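PDB 6B2Y: solute-binding periplasmic protein of iron/siderophore ABC transporter, which probably captures an iron chelate in the periplasm and delivers it to an ABC transporter for uptake. Local coordinates for residues Gly280-Ser283 / Pro284-Ala288; Asp365-Ser369 / Gln370-Val374. All coordinates share one frame; numbering follows the deposited sequence.

In the fold
The two contacts are local, in series along the chain, and do not touch: their centres lie 26 Å apart and their nearest atoms about 13 Å. Interaction 1 (280-288) is a surface turn in the loop after strand 275-280, a strand of the mixed sheet. Interaction 2 (365-374) ends helix 360-371 and is mostly buried, touching helix 186-207 through Ser366, Leu367 and Phe371 and helix 93-102 through Val374. Each centre is about 17 Å from that of the chain. A bound sodium ion lies about 4 Å from the side chain of Leu372 in interaction 2. Helix 93-102 is common to both surroundings, weakly bonded through Gln94 to Ser283, and touching Val374 through Ile98 and Tyr99.

Interaction 1 (Gly280-Ser283 / Pro284-Ala288); sequences GGKS and PGSDA
The backbone folds back between Ser283 and Ser286 in a type II beta turn, closed by Ser286 N donating to Ser283 O at 2.9 Å. This bond is somewhat bent, with an N-H...O angle of 148°. Pro284 and Gly285 fill the two central positions. The proline ring restrains phi at the first, while Gly285 takes up the positive phi (77°) that the second demands and that glycine adopts readily.

Past the turn the chain runs back beside Lys282, whose aliphatic part lies along Ser286 and Ala288. Lys282 CB comes within 3.8 Å of Ser286 OG, and CG and CD pass the same oxygen slightly farther out. The lysine chain bends at chi2 (-60°) and is extended beyond, which carries its far end to Ala288: Lys282 NZ stands 4.1 Å from Ala288 CB, a loose approach rather than a polar bond. Ser286 turns its hydroxyl forward along the chain, where OG donates a weak hydrogen bond to Ala288 O at 3.0 Å. That bond joins the residue closing the turn to the chain two residues on. The methylene of Ser286 meanwhile rests against the turn carbonyl, with CB 3.2 Å from Ser283 O.

From helix 93-102, Gln94 NE2 makes weak hydrogen bonds to Lys282 O and Ser283 OG. Lys282 also pairs through its backbone with Val291, and Pro284 packs on Val297. The whole is a surface loop between strand 275-280 and helix 299-310, rooted where Gly280 bonds through its backbone to Ile329 and His331, at and just beyond the end of the neighbouring parallel strand 326-330.

Interaction 2 (Asp365-Ser369 / Gln370-Val374); sequences DSLYS and QFLAV
Tyr368 and Leu372 meet because both first torsions set CG anti to the carbonyl carbon (chi1 -84° and -59°), and the extended chi2 of Leu372 then carries CD1 over the tyrosine ring. The methyl sits almost exactly above the ring centre, 3.5 Å from Leu372 CD1 to the Tyr368 centroid and only 7° off the normal, a face-on CH-pi contact. The edge of the same ring meets the chain farther on: Val374 O lies in the ring plane, 3.4 Å from Tyr368 CD2, and Val374 CG2 touches CE2. Leu367 CD2 touches the same leucine methyl, 3.9 Å from Leu372 CD1.

Three successive i to i+4 backbone bonds run through the last turn, ending with Leu372 N to Tyr368 O at 2.9 Å. Just before these, Asp365 O accepts two bonds from Ser369, from N and from OG (2.7 Å to OG), which arrive from opposite faces of the carbonyl plane. Gln370 lies along the preceding turn, its OE1 3.6 Å from Ser366 CB, while Ser366 OG bonds to Lys362 O. The ring of Phe371 brings its edge to Leu367 O and stands edge-to-face to Tyr192 of helix 186-207.

Tyr368 also packs on Pro376, and Val374 on Ile98 and Tyr99 of helix 93-102. The arrangement is the C-terminal end of helix 360-371: Leu372, the first residue to leave helical angles, still gives its N-H to the helix while its side chain folds back over Tyr368, and the chain beyond turns away from the axis.

Interaction 1 (Gly280-Ser283 / Pro284-Ala288)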
loop_
_atom_site.group_PDB
_atom_site.type_symbol
_atom_site.label_atom_id
_atom_site.label_comp_id
_atom_site.label_asym_id
_atom_site.label_seq_id
_atom_site.Cartn_x
_atom_site.Cartn_y
_atom_site.Cartn_z
ATOM N N GLY A 280 -5.880 6.454 5.759
ATOM C CA GLY A 280 -7.163 6.523 5.087
ATOM C C GLY A 280 -6.989 6.780 3.610
ATOM O O GLY A 280 -5.886 7.037 3.126
ATOM N N GLY A 281 -8.116 6.729 2.889
ATOM C CA GLY A 281 -8.072 6.893 1.445
ATOM C C GLY A 281 -9.396 7.355 0.869
ATOM O O GLY A 281 -9.738 7.050 -0.283
ATOM N N LYS A 282 -10.155 8.092 1.670
ATOM C CA LYS A 282 -11.459 8.553 1.207
ATOM C C LYS A 282 -11.310 9.604 0.113
ATOM O O LYS A 282 -10.294 10.299 0.003
ATOM C CB LYS A 282 -12.276 9.125 2.369
ATOM C CG LYS A 282 -12.723 8.087 3.383
ATOM C CD LYS A 282 -13.593 7.024 2.744
ATOM C CE LYS A 282 -13.967 5.950 3.752
ATOM N NZ LYS A 282 -14.456 4.733 3.054
ATOM N N SER A 283 -12.359 9.721 -0.699
ATOM C CA SER A 283 -12.467 10.686 -1.784
ATOM C C SER A 283 -13.089 11.978 -1.268
ATOM O O SER A 283 -13.967 11.933 -0.402
ATOM C CB SER A 283 -13.319 10.122 -2.918
ATOM O OG SER A 283 -12.586 9.180 -3.679
ATOM N N PRO A 284 -12.633 13.124 -1.774
ATOM C CA PRO A 284 -13.165 14.408 -1.295
ATOM C C PRO A 284 -14.681 14.439 -1.386
ATOM O O PRO A 284 -15.270 14.022 -2.385
ATOM C CB PRO A 284 -12.521 15.434 -2.234
ATOM C CG PRO A 284 -11.324 14.745 -2.803
ATOM C CD PRO A 284 -11.683 13.294 -2.886
ATOM N N GLY A 285 -15.316 14.901 -0.312
ATOM C CA GLY A 285 -16.761 14.976 -0.264
ATOM C C GLY A 285 -17.475 13.668 -0.021
ATOM O O GLY A 285 -18.708 13.634 -0.102
ATOM N N SER A 286 -16.750 12.589 0.266
ATOM C CA SER A 286 -17.401 11.319 0.566
ATOM C C SER A 286 -18.255 11.440 1.824
ATOM O O SER A 286 -17.969 12.238 2.723
ATOM C CB SER A 286 -16.360 10.216 0.755
ATOM O OG SER A 286 -15.979 10.120 2.114
ATOM N N ASP A 287 -19.312 10.627 1.888
ATOM C CA ASP A 287 -20.179 10.627 3.060
ATOM C C ASP A 287 -19.689 9.691 4.155
ATOM O O ASP A 287 -19.981 9.925 5.333
ATOM C CB ASP A 287 -21.606 10.236 2.657
ATOM C CG ASP A 287 -22.335 11.344 1.913
ATOM O OD1 ASP A 287 -22.033 12.542 2.138
ATOM O OD2 ASP A 287 -23.205 11.008 1.084
ATOM N N ALA A 288 -18.952 8.639 3.799
ATOM C CA ALA A 288 -18.429 7.735 4.812
ATOM C C ALA A 288 -17.255 8.392 5.539
ATOM O O ALA A 288 -16.424 9.055 4.912
ATOM C CB ALA A 288 -17.987 6.407 4.187
#

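Interaction 2 (Asp365-Ser369 / Gln370-Val374)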
loop_
_atom_site.group_PDB
_atom_site.type_symbol
_atom_site.label_atom_id
_atom_site.label_comp_id
_atom_site.label_asym_id
_atom_site.label_seq_id
_atom_site.Cartn_x
_atom_site.Cartn_y
_atom_site.Cartn_z
ATOM N N ASP A 365 8.091 12.076 -7.089
ATOM C CA ASP A 365 8.357 12.582 -8.436
ATOM C C ASP A 365 9.285 11.654 -9.210
ATOM O O ASP A 365 9.057 11.378 -10.397
ATOM C CB ASP A 365 8.971 13.983 -8.362
ATOM C CG ASP A 365 7.933 15.068 -8.176
ATOM O OD1 ASP A 365 6.733 14.788 -8.361
ATOM O OD2 ASP A 365 8.318 16.203 -7.838
ATOM N N SER A 366 10.336 11.151 -8.551
ATOM C CA SER A 366 11.283 10.268 -9.221
ATOM C C SER A 366 10.649 8.923 -9.548
ATOM O O SER A 366 10.856 8.382 -10.641
ATOM C CB SER A 366 12.532 10.077 -8.353
ATOM O OG SER A 366 13.138 11.337 -8.089
ATOM N N LEU A 367 9.894 8.362 -8.604
ATOM C CA LEU A 367 9.214 7.096 -8.847
ATOM C C LEU A 367 8.347 7.191 -10.098
ATOM O O LEU A 367 8.404 6.326 -10.976
ATOM C CB LEU A 367 8.374 6.724 -7.620
ATOM C CG LEU A 367 7.791 5.300 -7.485
ATOM C CD1 LEU A 367 7.496 5.013 -6.021
ATOM C CD2 LEU A 367 6.515 5.093 -8.307
ATOM N N TYR A 368 7.552 8.255 -10.203
ATOM C CA TYR A 368 6.639 8.387 -11.335
ATOM C C TYR A 368 7.400 8.592 -12.642
ATOM O O TYR A 368 7.115 7.933 -13.648
ATOM C CB TYR A 368 5.667 9.537 -11.077
ATOM C CG TYR A 368 4.488 9.116 -10.234
ATOM C CD1 TYR A 368 4.663 8.732 -8.907
ATOM C CD2 TYR A 368 3.196 9.098 -10.759
ATOM C CE1 TYR A 368 3.593 8.326 -8.127
ATOM C CE2 TYR A 368 2.107 8.706 -9.975
ATOM C CZ TYR A 368 2.318 8.321 -8.658
ATOM O OH TYR A 368 1.257 7.921 -7.866
ATOM N N SER A 369 8.376 9.506 -12.654
ATOM C CA SER A 369 9.064 9.782 -13.912
ATOM C C SER A 369 9.871 8.581 -14.392
ATOM O O SER A 369 9.968 8.347 -15.603
ATOM C CB SER A 369 9.960 11.016 -13.772
ATOM O OG SER A 369 10.676 11.009 -12.550
ATOM N N GLN A 370 10.418 7.780 -13.473
ATOM C CA GLN A 370 11.241 6.655 -13.886
ATOM C C GLN A 370 10.427 5.422 -14.265
ATOM O O GLN A 370 10.874 4.638 -15.105
ATOM C CB GLN A 370 12.226 6.277 -12.773
ATOM C CG GLN A 370 13.431 7.195 -12.685
ATOM C CD GLN A 370 14.231 6.954 -11.435
ATOM O OE1 GLN A 370 14.311 7.820 -10.563
ATOM N NE2 GLN A 370 14.810 5.769 -11.324
ATOM N N PHE A 371 9.265 5.201 -13.635
ATOM C CA PHE A 371 8.583 3.918 -13.764
ATOM C C PHE A 371 7.154 3.985 -14.291
ATOM O O PHE A 371 6.659 2.965 -14.782
ATOM C CB PHE A 371 8.577 3.187 -12.408
ATOM C CG PHE A 371 9.949 2.967 -11.852
ATOM C CD1 PHE A 371 10.769 1.991 -12.389
ATOM C CD2 PHE A 371 10.431 3.748 -10.823
ATOM C CE1 PHE A 371 12.054 1.791 -11.891
ATOM C CE2 PHE A 371 11.712 3.557 -10.328
ATOM C CZ PHE A 371 12.523 2.588 -10.873
ATOM N N LEU A 372 6.489 5.130 -14.231
ATOM C CA LEU A 372 5.059 5.177 -14.504
ATOM C C LEU A 372 4.752 6.014 -15.747
ATOM O O LEU A 372 5.608 6.726 -16.284
ATOM C CB LEU A 372 4.310 5.722 -13.284
ATOM C CG LEU A 372 4.517 4.890 -12.008
ATOM C CD1 LEU A 372 3.697 5.513 -10.897
ATOM C CD2 LEU A 372 4.117 3.431 -12.230
ATOM N N ALA A 373 3.495 5.921 -16.194
ATOM C CA ALA A 373 3.010 6.610 -17.386
ATOM C C ALA A 373 2.046 7.749 -17.073
ATOM O O ALA A 373 1.490 8.346 -18.005
ATOM C CB ALA A 373 2.330 5.609 -18.325
ATOM N N VAL A 374 1.816 8.049 -15.799
ATOM C CA VAL A 374 0.961 9.150 -15.382
ATOM C C VAL A 374 1.789 10.127 -14.560
ATOM O O VAL A 374 2.849 9.795 -14.025
ATOM C CB VAL A 374 -0.275 8.672 -14.575
ATOM C CG1 VAL A 374 -1.206 7.880 -15.452
ATOM C CG2 VAL A 374 0.148 7.826 -13.381
#